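Local coordinates for protein transcriptional regulator I2 (Pseudomonas fluorescens A506, PDB 4MO7) that acts as a Crohn's disease-associated superantigen and, as a TetR-family protein, probably binds DNA as a transcriptional regulator, at residues S29-L34 against H68-K73; A38-R43 against S121-A126; E104-L109 against L155-E160. All coordinates share one frame; numbering follows the deposited sequence.

Interaction 1 of 3, residues S29-L34 against H68-K73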
ATOM      1  N   SER A  29      27.389  -8.800  24.352  1.00 46.86           N
ATOM      2  CA  SER A  29      26.657  -8.825  25.611  1.00 48.39           C
ATOM      3  C   SER A  29      25.597  -9.911  25.503  1.00 54.36           C
ATOM      4  O   SER A  29      25.162 -10.243  24.398  1.00 45.42           O
ATOM      5  CB  SER A  29      25.987  -7.478  25.863  1.00 47.89           C
ATOM      6  OG  SER A  29      24.729  -7.393  25.199  1.00 48.23           O
ATOM      7  N   ALA A  30      25.193 -10.485  26.635  1.00 52.39           N
ATOM      8  CA  ALA A  30      24.200 -11.555  26.617  1.00 42.62           C
ATOM      9  C   ALA A  30      22.850 -11.014  26.156  1.00 49.88           C
ATOM     10  O   ALA A  30      22.041 -11.765  25.597  1.00 42.70           O
ATOM     11  CB  ALA A  30      24.077 -12.225  27.981  1.00 66.66           C
ATOM     12  N   ARG A  31      22.624  -9.717  26.396  1.00 42.76           N
ATOM     13  CA  ARG A  31      21.426  -9.018  25.907  1.00 41.19           C
ATOM     14  C   ARG A  31      21.391  -9.007  24.385  1.00 50.91           C
ATOM     15  O   ARG A  31      20.338  -9.217  23.766  1.00 34.09           O
ATOM     16  CB  ARG A  31      21.389  -7.565  26.394  1.00 44.83           C
ATOM     17  CG  ARG A  31      20.173  -6.776  25.857  1.00 50.06           C
ATOM     18  CD  ARG A  31      20.272  -5.254  26.066  1.00 64.55           C
ATOM     19  NE  ARG A  31      18.990  -4.575  25.827  1.00 37.85           N
ATOM     20  CZ  ARG A  31      17.953  -4.665  26.657  1.00 58.14           C
ATOM     21  NH1 ARG A  31      18.049  -5.396  27.761  1.00 59.03           N
ATOM     22  NH2 ARG A  31      16.821  -4.035  26.390  1.00 52.31           N
ATOM     23  N   GLY A  32      22.560  -8.760  23.795  1.00 43.86           N
ATOM     24  CA  GLY A  32      22.710  -8.625  22.364  1.00 32.73           C
ATOM     25  C   GLY A  32      22.589  -9.970  21.708  1.00 28.89           C
ATOM     26  O   GLY A  32      21.958 -10.078  20.652  1.00 27.00           O
ATOM     27  N   LYS A  33      23.185 -10.995  22.321  1.00 33.95           N
ATOM     28  CA  LYS A  33      23.078 -12.347  21.786  1.00 27.06           C
ATOM     29  C   LYS A  33      21.623 -12.779  21.805  1.00 33.05           C
ATOM     30  O   LYS A  33      21.124 -13.467  20.893  1.00 19.87           O
ATOM     31  CB  LYS A  33      23.882 -13.349  22.629  1.00 37.52           C
ATOM     32  CG  LYS A  33      25.393 -13.404  22.385  1.00 51.27           C
ATOM     33  CD  LYS A  33      26.067 -14.208  23.518  1.00 35.60           C
ATOM     34  CE  LYS A  33      27.582 -14.220  23.391  1.00 62.34           C
ATOM     35  NZ  LYS A  33      28.183 -15.020  24.508  1.00 47.48           N
ATOM     36  N   LEU A  34      20.928 -12.412  22.872  1.00 24.67           N
ATOM     37  CA  LEU A  34      19.536 -12.819  22.987  1.00 26.14           C
ATOM     38  C   LEU A  34      18.694 -12.109  21.935  1.00 15.95           C
ATOM     39  O   LEU A  34      17.891 -12.758  21.261  1.00 20.89           O
ATOM     40  CB  LEU A  34      19.017 -12.501  24.395  1.00 26.33           C
ATOM     41  CG  LEU A  34      18.037 -13.433  25.090  1.00 25.25           C
ATOM     42  CD1 LEU A  34      18.362 -14.889  25.026  1.00 50.63           C
ATOM     43  CD2 LEU A  34      17.934 -13.009  26.558  1.00 52.71           C
ATOM     44  N   HIS A  68      16.074 -12.540  33.038  1.00 45.17           N
ATOM     45  CA  HIS A  68      16.937 -11.618  33.754  1.00 46.13           C
ATOM     46  C   HIS A  68      17.211 -10.346  32.941  1.00 33.82           C
ATOM     47  O   HIS A  68      17.594  -9.312  33.501  1.00 46.57           O
ATOM     48  CB  HIS A  68      18.251 -12.300  34.126  1.00 80.52           C
ATOM     49  CG  HIS A  68      19.339 -11.337  34.471  1.00 79.65           C
ATOM     50  ND1 HIS A  68      20.231 -10.864  33.535  1.00 76.96           N
ATOM     51  CD2 HIS A  68      19.649 -10.719  35.636  1.00 74.91           C
ATOM     52  CE1 HIS A  68      21.059 -10.013  34.112  1.00 86.44           C
ATOM     53  NE2 HIS A  68      20.734  -9.912  35.386  1.00 89.31           N
ATOM     54  N   HIS A  69      17.015 -10.405  31.622  1.00 53.12           N
ATOM     55  CA  HIS A  69      17.320  -9.269  30.735  1.00 34.97           C
ATOM     56  C   HIS A  69      16.122  -8.479  30.178  1.00 28.57           C
ATOM     57  O   HIS A  69      16.222  -7.278  29.865  1.00 36.69           O
ATOM     58  CB  HIS A  69      18.127  -9.779  29.544  1.00 44.50           C
ATOM     59  CG  HIS A  69      19.592  -9.633  29.738  1.00 51.95           C
ATOM     60  ND1 HIS A  69      20.227  -8.413  29.648  1.00 45.06           N
ATOM     61  CD2 HIS A  69      20.538 -10.531  30.091  1.00 43.22           C
ATOM     62  CE1 HIS A  69      21.508  -8.567  29.909  1.00 56.80           C
ATOM     63  NE2 HIS A  69      21.726  -9.842  30.176  1.00 64.19           N
ATOM     64  N   PHE A  70      14.994  -9.176  30.062  1.00 28.46           N
ATOM     65  CA  PHE A  70      13.787  -8.574  29.572  1.00 24.89           C
ATOM     66  C   PHE A  70      12.723  -8.968  30.573  1.00 22.87           C
ATOM     67  O   PHE A  70      12.832 -10.025  31.210  1.00 29.96           O
ATOM     68  CB  PHE A  70      13.470  -9.158  28.191  1.00 34.18           C
ATOM     69  CG  PHE A  70      14.517  -8.847  27.171  1.00 24.05           C
ATOM     70  CD1 PHE A  70      14.483  -7.665  26.506  1.00 24.37           C
ATOM     71  CD2 PHE A  70      15.563  -9.725  26.946  1.00 32.55           C
ATOM     72  CE1 PHE A  70      15.447  -7.348  25.582  1.00 32.77           C
ATOM     73  CE2 PHE A  70      16.523  -9.446  26.007  1.00 28.07           C
ATOM     74  CZ  PHE A  70      16.483  -8.241  25.345  1.00 19.84           C
ATOM     75  N   LYS A  71      11.692  -8.140  30.725  1.00 24.12           N
ATOM     76  CA  LYS A  71      10.680  -8.446  31.733  1.00 24.50           C
ATOM     77  C   LYS A  71       9.745  -9.510  31.261  1.00 29.96           C
ATOM     78  O   LYS A  71       9.000 -10.077  32.059  1.00 25.38           O
ATOM     79  CB  LYS A  71       9.798  -7.230  32.004  1.00 25.24           C
ATOM     80  CG  LYS A  71      10.486  -5.971  32.397  1.00 45.36           C
ATOM     81  CD  LYS A  71       9.419  -4.911  32.582  1.00 50.94           C
ATOM     82  CE  LYS A  71       8.320  -5.063  31.540  1.00 51.18           C
ATOM     83  NZ  LYS A  71       7.190  -4.151  31.834  1.00 59.55           N
ATOM     84  N   SER A  72       9.745  -9.758  29.949  1.00 21.13           N
ATOM     85  CA  SER A  72       8.761 -10.635  29.326  1.00 19.05           C
ATOM     86  C   SER A  72       9.179 -11.009  27.921  1.00 20.47           C
ATOM     87  O   SER A  72      10.094 -10.395  27.345  1.00 20.69           O
ATOM     88  CB  SER A  72       7.411  -9.903  29.277  1.00 21.17           C
ATOM     89  OG  SER A  72       7.492  -8.787  28.398  1.00 19.61           O
ATOM     90  N   LYS A  73       8.545 -12.028  27.364  1.00 17.87           N
ATOM     91  CA  LYS A  73       8.770 -12.397  25.981  1.00 21.93           C
ATOM     92  C   LYS A  73       8.292 -11.238  25.075  1.00 22.41           C
ATOM     93  O   LYS A  73       8.955 -10.906  24.091  1.00 16.77           O
ATOM     94  CB  LYS A  73       8.011 -13.691  25.660  1.00 21.34           C
ATOM     95  CG  LYS A  73       8.329 -14.319  24.283  1.00 22.40           C
ATOM     96  CD  LYS A  73       7.494 -15.617  24.069  1.00 23.12           C
ATOM     97  CE  LYS A  73       7.375 -15.907  22.618  1.00 26.25           C
ATOM     98  NZ  LYS A  73       6.294 -16.891  22.197  1.00 24.57           N
TER

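Interaction 2 of 3, residues A38-R43 against S121-A126. With MG (magnesium ion), chain B.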
ATOM      1  N   ALA A  38      16.984 -14.013  18.954  1.00 15.61           N
ATOM      2  CA  ALA A  38      15.510 -13.979  18.949  1.00 21.37           C
ATOM      3  C   ALA A  38      14.988 -13.465  17.618  1.00 15.06           C
ATOM      4  O   ALA A  38      13.981 -13.943  17.088  1.00 17.35           O
ATOM      5  CB  ALA A  38      15.014 -13.050  20.084  1.00 17.00           C
ATOM      6  N   ALA A  39      15.656 -12.457  17.059  1.00 15.67           N
ATOM      7  CA  ALA A  39      15.196 -11.954  15.758  1.00 16.94           C
ATOM      8  C   ALA A  39      15.085 -13.045  14.725  1.00 17.01           C
ATOM      9  O   ALA A  39      14.100 -13.123  14.016  1.00 19.57           O
ATOM     10  CB  ALA A  39      16.086 -10.833  15.244  1.00 15.66           C
ATOM     11  N   HIS A  40      16.067 -13.945  14.677  1.00 16.93           N
ATOM     12  CA  HIS A  40      15.961 -15.060  13.733  1.00 19.36           C
ATOM     13  C   HIS A  40      14.874 -16.054  14.052  1.00 17.57           C
ATOM     14  O   HIS A  40      14.131 -16.460  13.122  1.00 17.36           O
ATOM     15  CB  HIS A  40      17.286 -15.792  13.656  1.00 16.00           C
ATOM     16  CG  HIS A  40      18.309 -15.000  12.953  1.00 16.82           C
ATOM     17  ND1 HIS A  40      18.392 -14.946  11.573  1.00 18.53           N
ATOM     18  CD2 HIS A  40      19.268 -14.184  13.428  1.00 18.73           C
ATOM     19  CE1 HIS A  40      19.360 -14.124  11.233  1.00 20.03           C
ATOM     20  NE2 HIS A  40      19.905 -13.654  12.338  1.00 23.41           N
ATOM     21  N   LEU A  41      14.818 -16.484  15.318  1.00 15.73           N
ATOM     22  CA  LEU A  41      13.813 -17.472  15.737  1.00 17.70           C
ATOM     23  C   LEU A  41      12.420 -16.914  15.444  1.00 16.67           C
ATOM     24  O   LEU A  41      11.592 -17.578  14.812  1.00 21.02           O
ATOM     25  CB  LEU A  41      13.960 -17.830  17.206  1.00 17.35           C
ATOM     26  CG  LEU A  41      14.884 -19.020  17.525  1.00 26.19           C
ATOM     27  CD1 LEU A  41      16.255 -18.744  16.939  1.00 27.78           C
ATOM     28  CD2 LEU A  41      14.994 -19.165  19.023  1.00 21.94           C
ATOM     29  N   PHE A  42      12.192 -15.659  15.803  1.00 19.74           N
ATOM     30  CA  PHE A  42      10.877 -15.088  15.548  1.00 13.62           C
ATOM     31  C   PHE A  42      10.565 -15.055  14.065  1.00 22.92           C
ATOM     32  O   PHE A  42       9.435 -15.318  13.674  1.00 22.27           O
ATOM     33  CB  PHE A  42      10.795 -13.664  16.124  1.00 17.40           C
ATOM     34  CG  PHE A  42      10.812 -13.595  17.615  1.00 21.00           C
ATOM     35  CD1 PHE A  42      10.587 -14.732  18.409  1.00 19.21           C
ATOM     36  CD2 PHE A  42      11.089 -12.382  18.242  1.00 17.53           C
ATOM     37  CE1 PHE A  42      10.600 -14.645  19.770  1.00 22.41           C
ATOM     38  CE2 PHE A  42      11.103 -12.275  19.640  1.00 20.03           C
ATOM     39  CZ  PHE A  42      10.870 -13.421  20.411  1.00 16.56           C
ATOM     40  N   ARG A  43      11.551 -14.702  13.241  1.00 20.65           N
ATOM     41  CA  ARG A  43      11.366 -14.600  11.795  1.00 18.77           C
ATOM     42  C   ARG A  43      11.134 -15.997  11.243  1.00 23.05           C
ATOM     43  O   ARG A  43      10.225 -16.201  10.425  1.00 25.80           O
ATOM     44  CB  ARG A  43      12.622 -14.014  11.144  1.00 19.19           C
ATOM     45  CG  ARG A  43      12.608 -14.106   9.600  1.00 26.74           C
ATOM     46  CD  ARG A  43      11.360 -13.434   9.023  1.00 43.52           C
ATOM     47  NE  ARG A  43      11.299 -13.535   7.554  1.00 37.09           N
ATOM     48  CZ  ARG A  43      10.171 -13.616   6.846  1.00 47.99           C
ATOM     49  NH1 ARG A  43       8.987 -13.614   7.456  1.00 33.78           N
ATOM     50  NH2 ARG A  43      10.227 -13.697   5.524  1.00 66.96           N
ATOM     51  N   SER A 121      17.798  -4.371   6.140  1.00 33.94           N
ATOM     52  CA  SER A 121      17.424  -4.438   7.558  1.00 55.19           C
ATOM     53  C   SER A 121      17.073  -5.861   8.067  1.00 63.93           C
ATOM     54  O   SER A 121      16.917  -6.073   9.275  1.00 52.30           O
ATOM     55  CB  SER A 121      16.314  -3.432   7.857  1.00 45.79           C
ATOM     56  OG  SER A 121      16.652  -2.173   7.284  1.00 48.12           O
ATOM     57  N   GLY A 122      16.943  -6.819   7.144  0.91 50.18           N
ATOM     58  CA  GLY A 122      16.906  -8.237   7.472  0.91 49.68           C
ATOM     59  C   GLY A 122      15.763  -8.827   8.290  0.91 45.43           C
ATOM     60  O   GLY A 122      14.584  -8.437   8.156  0.91 30.96           O
ATOM     61  N   GLU A 123      16.116  -9.810   9.127  1.00 41.85           N
ATOM     62  CA  GLU A 123      15.116 -10.635   9.822  1.00 27.93           C
ATOM     63  C   GLU A 123      14.319  -9.820  10.804  1.00 34.28           C
ATOM     64  O   GLU A 123      13.137 -10.057  10.980  1.00 33.97           O
ATOM     65  CB  GLU A 123      15.759 -11.832  10.547  1.00 30.59           C
ATOM     66  CG  GLU A 123      16.513 -12.768   9.623  1.00 51.96           C
ATOM     67  CD  GLU A 123      17.841 -12.167   9.188  1.00 44.96           C
ATOM     68  OE1 GLU A 123      18.231 -11.136   9.786  1.00 36.83           O
ATOM     69  OE2 GLU A 123      18.497 -12.720   8.277  1.00 74.45           O
ATOM     70  N   ALA A 124      14.969  -8.857  11.451  1.00 35.48           N
ATOM     71  CA  ALA A 124      14.300  -8.106  12.511  1.00 28.57           C
ATOM     72  C   ALA A 124      13.261  -7.105  11.936  1.00 36.16           C
ATOM     73  O   ALA A 124      12.288  -6.734  12.611  1.00 32.53           O
ATOM     74  CB  ALA A 124      15.300  -7.441  13.385  1.00 30.75           C
ATOM     75  N   MET A 125      13.454  -6.713  10.678  1.00 36.85           N
ATOM     76  CA  MET A 125      12.485  -5.875   9.972  1.00 49.49           C
ATOM     77  C   MET A 125      11.300  -6.692   9.525  1.00 42.93           C
ATOM     78  O   MET A 125      10.149  -6.226   9.528  1.00 37.12           O
ATOM     79  CB  MET A 125      13.118  -5.295   8.726  1.00 36.13           C
ATOM     80  CG  MET A 125      12.121  -4.605   7.807  1.00 49.00           C
ATOM     81  SD  MET A 125      12.520  -2.861   7.768  1.00 81.21           S
ATOM     82  CE  MET A 125      11.820  -2.314   9.328  1.00 35.16           C
ATOM     83  N   ALA A 126      11.578  -7.913   9.087  1.00 35.73           N
ATOM     84  CA  ALA A 126      10.502  -8.800   8.698  1.00 26.86           C
ATOM     85  C   ALA A 126       9.670  -9.140   9.919  1.00 20.06           C
ATOM     86  O   ALA A 126       8.468  -9.397   9.807  1.00 30.41           O
ATOM     87  CB  ALA A 126      11.070 -10.086   8.052  1.00 27.41           C
TER
HETATM   88 MG    MG B 201      21.775 -12.428  12.562  0.50  9.39          MG
HETATM   89  O   HOH W   1       8.158 -12.311   9.868  1.00 36.79           O

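Interaction 3 of 3, residues E104-L109 against L155-E160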
ATOM      1  N   GLU A 104      20.682  15.020  -3.289  1.00 16.38           N
ATOM      2  CA  GLU A 104      21.302  13.845  -2.722  1.00 13.77           C
ATOM      3  C   GLU A 104      20.696  13.477  -1.354  1.00 12.71           C
ATOM      4  O   GLU A 104      20.693  12.289  -0.999  1.00 16.04           O
ATOM      5  CB  GLU A 104      22.811  13.992  -2.677  1.00 26.32           C
ATOM      6  CG  GLU A 104      23.404  13.804  -4.124  1.00 24.88           C
ATOM      7  CD  GLU A 104      23.358  12.327  -4.594  1.00 29.98           C
ATOM      8  OE1 GLU A 104      23.950  11.469  -3.917  1.00 35.18           O
ATOM      9  OE2 GLU A 104      22.741  11.998  -5.638  1.00 21.28           O
ATOM     10  N   ARG A 105      20.234  14.475  -0.611  1.00 15.30           N
ATOM     11  CA  ARG A 105      19.645  14.179   0.711  1.00 14.85           C
ATOM     12  C   ARG A 105      18.289  13.512   0.525  1.00 16.81           C
ATOM     13  O   ARG A 105      17.990  12.526   1.182  1.00 13.42           O
ATOM     14  CB  ARG A 105      19.527  15.456   1.541  1.00 13.45           C
ATOM     15  CG  ARG A 105      20.933  15.991   1.914  1.00 22.78           C
ATOM     16  CD  ARG A 105      20.951  17.396   2.512  1.00 20.11           C
ATOM     17  NE  ARG A 105      20.233  17.498   3.765  1.00 22.42           N
ATOM     18  CZ  ARG A 105      20.719  17.117   4.948  1.00 36.11           C
ATOM     19  NH1 ARG A 105      21.946  16.588   5.057  1.00 28.44           N
ATOM     20  NH2 ARG A 105      19.976  17.274   6.026  1.00 28.36           N
ATOM     21  N   VAL A 106      17.442  14.045  -0.344  1.00 13.34           N
ATOM     22  CA  VAL A 106      16.167  13.346  -0.662  1.00 14.37           C
ATOM     23  C   VAL A 106      16.437  11.926  -1.205  1.00 13.90           C
ATOM     24  O   VAL A 106      15.809  10.974  -0.795  1.00 12.76           O
ATOM     25  CB  VAL A 106      15.248  14.170  -1.629  1.00 15.23           C
ATOM     26  CG1 VAL A 106      13.937  13.462  -1.886  1.00 12.36           C
ATOM     27  CG2 VAL A 106      14.955  15.564  -1.015  1.00 11.89           C
ATOM     28  N   LEU A 107      17.395  11.781  -2.134  1.00 13.54           N
ATOM     29  CA  LEU A 107      17.687  10.480  -2.672  1.00 13.74           C
ATOM     30  C   LEU A 107      18.190   9.542  -1.610  1.00 12.05           C
ATOM     31  O   LEU A 107      17.849   8.360  -1.635  1.00 12.01           O
ATOM     32  CB  LEU A 107      18.714  10.619  -3.819  1.00 11.26           C
ATOM     33  CG  LEU A 107      19.017   9.281  -4.481  1.00 15.19           C
ATOM     34  CD1 LEU A 107      17.747   8.632  -5.089  1.00 12.71           C
ATOM     35  CD2 LEU A 107      20.116   9.502  -5.563  1.00 18.40           C
ATOM     36  N   ALA A 108      18.988  10.056  -0.664  1.00 15.96           N
ATOM     37  CA  ALA A 108      19.491   9.184   0.392  1.00 16.33           C
ATOM     38  C   ALA A 108      18.336   8.588   1.189  1.00 13.61           C
ATOM     39  O   ALA A 108      18.386   7.406   1.565  1.00 14.61           O
ATOM     40  CB  ALA A 108      20.402   9.976   1.336  1.00 19.94           C
ATOM     41  N   LEU A 109      17.346   9.410   1.555  1.00 13.33           N
ATOM     42  CA  LEU A 109      16.235   8.844   2.326  1.00 12.51           C
ATOM     43  C   LEU A 109      15.424   7.874   1.498  1.00 14.69           C
ATOM     44  O   LEU A 109      15.012   6.852   1.994  1.00 13.10           O
ATOM     45  CB  LEU A 109      15.320   9.940   2.826  1.00 16.75           C
ATOM     46  CG  LEU A 109      15.999  11.050   3.688  1.00 18.01           C
ATOM     47  CD1 LEU A 109      14.892  11.788   4.460  1.00 13.27           C
ATOM     48  CD2 LEU A 109      16.943  10.428   4.666  1.00 20.81           C
ATOM     49  N   LEU A 155      10.692  14.601   7.380  1.00 12.57           N
ATOM     50  CA  LEU A 155      10.082  15.919   7.318  1.00  9.21           C
ATOM     51  C   LEU A 155      11.152  17.017   7.288  1.00 16.52           C
ATOM     52  O   LEU A 155      10.998  18.006   6.608  1.00 16.44           O
ATOM     53  CB  LEU A 155       9.103  16.167   8.488  1.00 10.44           C
ATOM     54  CG  LEU A 155       7.952  15.160   8.497  1.00 12.29           C
ATOM     55  CD1 LEU A 155       7.097  15.268   9.813  1.00 23.11           C
ATOM     56  CD2 LEU A 155       7.048  15.328   7.249  1.00 24.27           C
ATOM     57  N   GLN A 156      12.235  16.865   8.031  1.00 14.63           N
ATOM     58  CA  GLN A 156      13.354  17.841   7.933  1.00 14.25           C
ATOM     59  C   GLN A 156      13.884  17.986   6.508  1.00 16.24           C
ATOM     60  O   GLN A 156      13.955  19.094   5.981  1.00 19.98           O
ATOM     61  CB  GLN A 156      14.486  17.419   8.871  1.00 15.86           C
ATOM     62  CG  GLN A 156      15.813  18.199   8.755  1.00 20.02           C
ATOM     63  CD  GLN A 156      15.666  19.649   9.204  1.00 26.06           C
ATOM     64  OE1 GLN A 156      14.813  19.982  10.067  1.00 31.34           O
ATOM     65  NE2 GLN A 156      16.486  20.537   8.613  1.00 32.44           N
ATOM     66  N   VAL A 157      14.209  16.859   5.901  1.00 14.24           N
ATOM     67  CA  VAL A 157      14.791  16.828   4.559  1.00 14.09           C
ATOM     68  C   VAL A 157      13.809  17.290   3.490  1.00 18.54           C
ATOM     69  O   VAL A 157      14.188  18.074   2.600  1.00 17.20           O
ATOM     70  CB  VAL A 157      15.295  15.433   4.281  1.00  8.36           C
ATOM     71  CG1 VAL A 157      15.690  15.186   2.757  1.00 14.44           C
ATOM     72  CG2 VAL A 157      16.484  15.149   5.190  1.00 14.90           C
ATOM     73  N   LEU A 158      12.552  16.843   3.553  1.00 13.51           N
ATOM     74  CA  LEU A 158      11.578  17.350   2.601  1.00 10.21           C
ATOM     75  C   LEU A 158      11.300  18.849   2.859  1.00 11.80           C
ATOM     76  O   LEU A 158      11.093  19.607   1.908  1.00 14.64           O
ATOM     77  CB  LEU A 158      10.284  16.552   2.632  1.00 12.54           C
ATOM     78  CG  LEU A 158      10.395  15.083   2.264  1.00 13.57           C
ATOM     79  CD1 LEU A 158       9.079  14.325   2.568  1.00 16.45           C
ATOM     80  CD2 LEU A 158      10.706  14.952   0.752  1.00 22.52           C
ATOM     81  N   GLY A 159      11.339  19.293   4.127  1.00 17.63           N
ATOM     82  CA  GLY A 159      11.151  20.700   4.431  1.00 18.51           C
ATOM     83  C   GLY A 159      12.271  21.517   3.821  1.00 18.74           C
ATOM     84  O   GLY A 159      12.019  22.622   3.299  1.00 19.96           O
ATOM     85  N   GLU A 160      13.502  21.002   3.895  1.00 18.15           N
ATOM     86  CA  GLU A 160      14.630  21.665   3.186  1.00 18.42           C
ATOM     87  C   GLU A 160      14.383  21.770   1.680  1.00 20.79           C
ATOM     88  O   GLU A 160      14.635  22.823   1.046  1.00 20.03           O
ATOM     89  CB  GLU A 160      15.930  20.864   3.352  1.00 19.13           C
ATOM     90  CG  GLU A 160      16.472  20.840   4.728  1.00 22.44           C
ATOM     91  CD  GLU A 160      17.577  19.763   4.897  1.00 28.05           C
ATOM     92  OE1 GLU A 160      17.905  19.462   6.046  1.00 31.93           O
ATOM     93  OE2 GLU A 160      18.121  19.206   3.900  1.00 29.87           O
TER

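Interaction 1 of 3, residues S29-L34 against H68-K73
Arg-31 crosses His-69 and Phe-70 at a slant, and its long side chain shows how one residue can serve packing and polar contacts together. Van der Waals packing runs through its methylenes on the imidazole and the phenyl ring: CB of Arg-31 rests 3.6 Å from ND1 of His-69, while CG approaches CZ of Phe-70. The imidazole presents a face to the start of the helix, with the backbone N of Arg-31 above it and CB of Ala-30 reaching NE2 obliquely. The apolar contact proper is made by Leu-34, its CD2 meeting the edge of the Phe-70 ring 3.9 Å from CE2.

Flat groups meet at the far end of the arginine. CG lies anti to the backbone N (chi1 178°) and the chain is extended as far as NE; chi4 of 72° then turns the guanidinium so that CE1 of Phe-70 stands over one face, toward its rim, 3.7 Å from NH2. The two planes are inclined by 28°.

Polar contact is slight: NH1 of Arg-31 gives a weak, bent hydrogen bond of 3.4 Å to O of His-69. Within 29-34, Ser-29 is the N-cap, its OG accepting from Gly-32 N at 2.9 Å.

The contact thus sets the first turn of helix 30-45 against the loop that enters helix 73-97. Phe-70 also packs on Ile-76 and Ala-79 of helix 73-97, and Leu-34 on Leu-55 and Val-59 of helix 52-59.

Interaction 2 of 3, residues A38-R43 against S121-A126
His-40 and Glu-123 meet with the carboxylate arm laid over the imidazole. Glu-123 lies over one ring face, beginning with its CB. The glutamate chain bends at chi2 (75°), which swings CD to 3.2 Å from CE1 of His-40, a tight approach; ring and carboxylate planes are 42° apart. The pair packs without a hydrogen bond between them; NE2 of His-40 binds a magnesium ion at 2.2 Å. OE1 of Glu-123 stays 4.7 Å from the magnesium ion, too far for direct coordination, although its negative charge may favour a cation there.

Arg-43 crosses the same glutamate at about a right angle. Its CB packs 3.9 Å from CB of Glu-123, and a bend at chi2 (56°) carries the chain on to Ala-126, whose CB lies over one guanidinium face, 3.5 Å from NE. A water joins the two residues, accepting from NH1 of Arg-43 and donating to O of Ala-126. Beside these contacts the helices meet on small residues, with CB of Ala-39 3.9 Å from CB of Ala-124.

The axes of the segments pass 8.3 Å apart. Joining the first helix of the DNA-binding domain to the C-terminal domain is characteristic of TetR-family regulators, where such interfaces can relay ligand binding to the DNA-binding head; whether this one does so is not established.

Interaction 3 of 3, residues E104-L109 against L155-E160
Facing Arg-105, Val-106 and Leu-109, segment 155-160 presents chiefly Val-157 and Glu-160. Gln-156 comes first in order and acts through its own helix: its NE2 donates to OE1 of Glu-160 at 3.1 Å, taking the anti lone pair and so steadying the carboxylate. Val-157 engages the facing helix with both branches. CG1, anti to the backbone N, fits against the peptide between Arg-105 and Val-106, 3.7 Å from N of Val-106, and also touches CG2 of that valine. Its CB and CG2 face Leu-109, met tip to tip, with CD1 of Leu-109 3.7 Å from CB of Val-157. Leu-158 follows with a looser touch, its CD2 approaching CG1 of Val-106. These contacts belong to the all-helical C-terminal domain of the TetR family; segments 104-109 and 155-160 run roughly antiparallel, their directions 148° apart, and Leu-96 of helix 73-97 packs on Val-157, Arg-105 and Leu-109.

Glu-160 makes the polar contact. Arg-105 grips it side-on in a salt bridge: NE donates to OE2 at 2.7 Å, and NH2 to OE1 at 3.0 Å. Both oxygens use their syn lone pairs; guanidinium and carboxylate planes are 23° apart, with both acceptors tilted somewhat out of the guanidinium plane.

Overall arrangement
From the N terminus, helix 30-45 supplies two contacts in succession. Its first turn enters interaction 1, which closes a loop of 33 intervening residues when the chain returns at 68-73, before helix 73-97. Its later part waits for segment 121-126, so interaction 2 spans 77 residues and crosses interaction 1; their centres are about 15 Å apart. Interaction 3 opens at 104-109, inside that second span, and closes at 155-160 beyond it, so it crosses interaction 2 but follows interaction 1 in series, about 36 Å away between centres. None nests. Interaction 1 works within the DNA-binding head, interaction 2 ties head to C-terminal domain, and interaction 3 joins two helices of that domain, across the chain's centre.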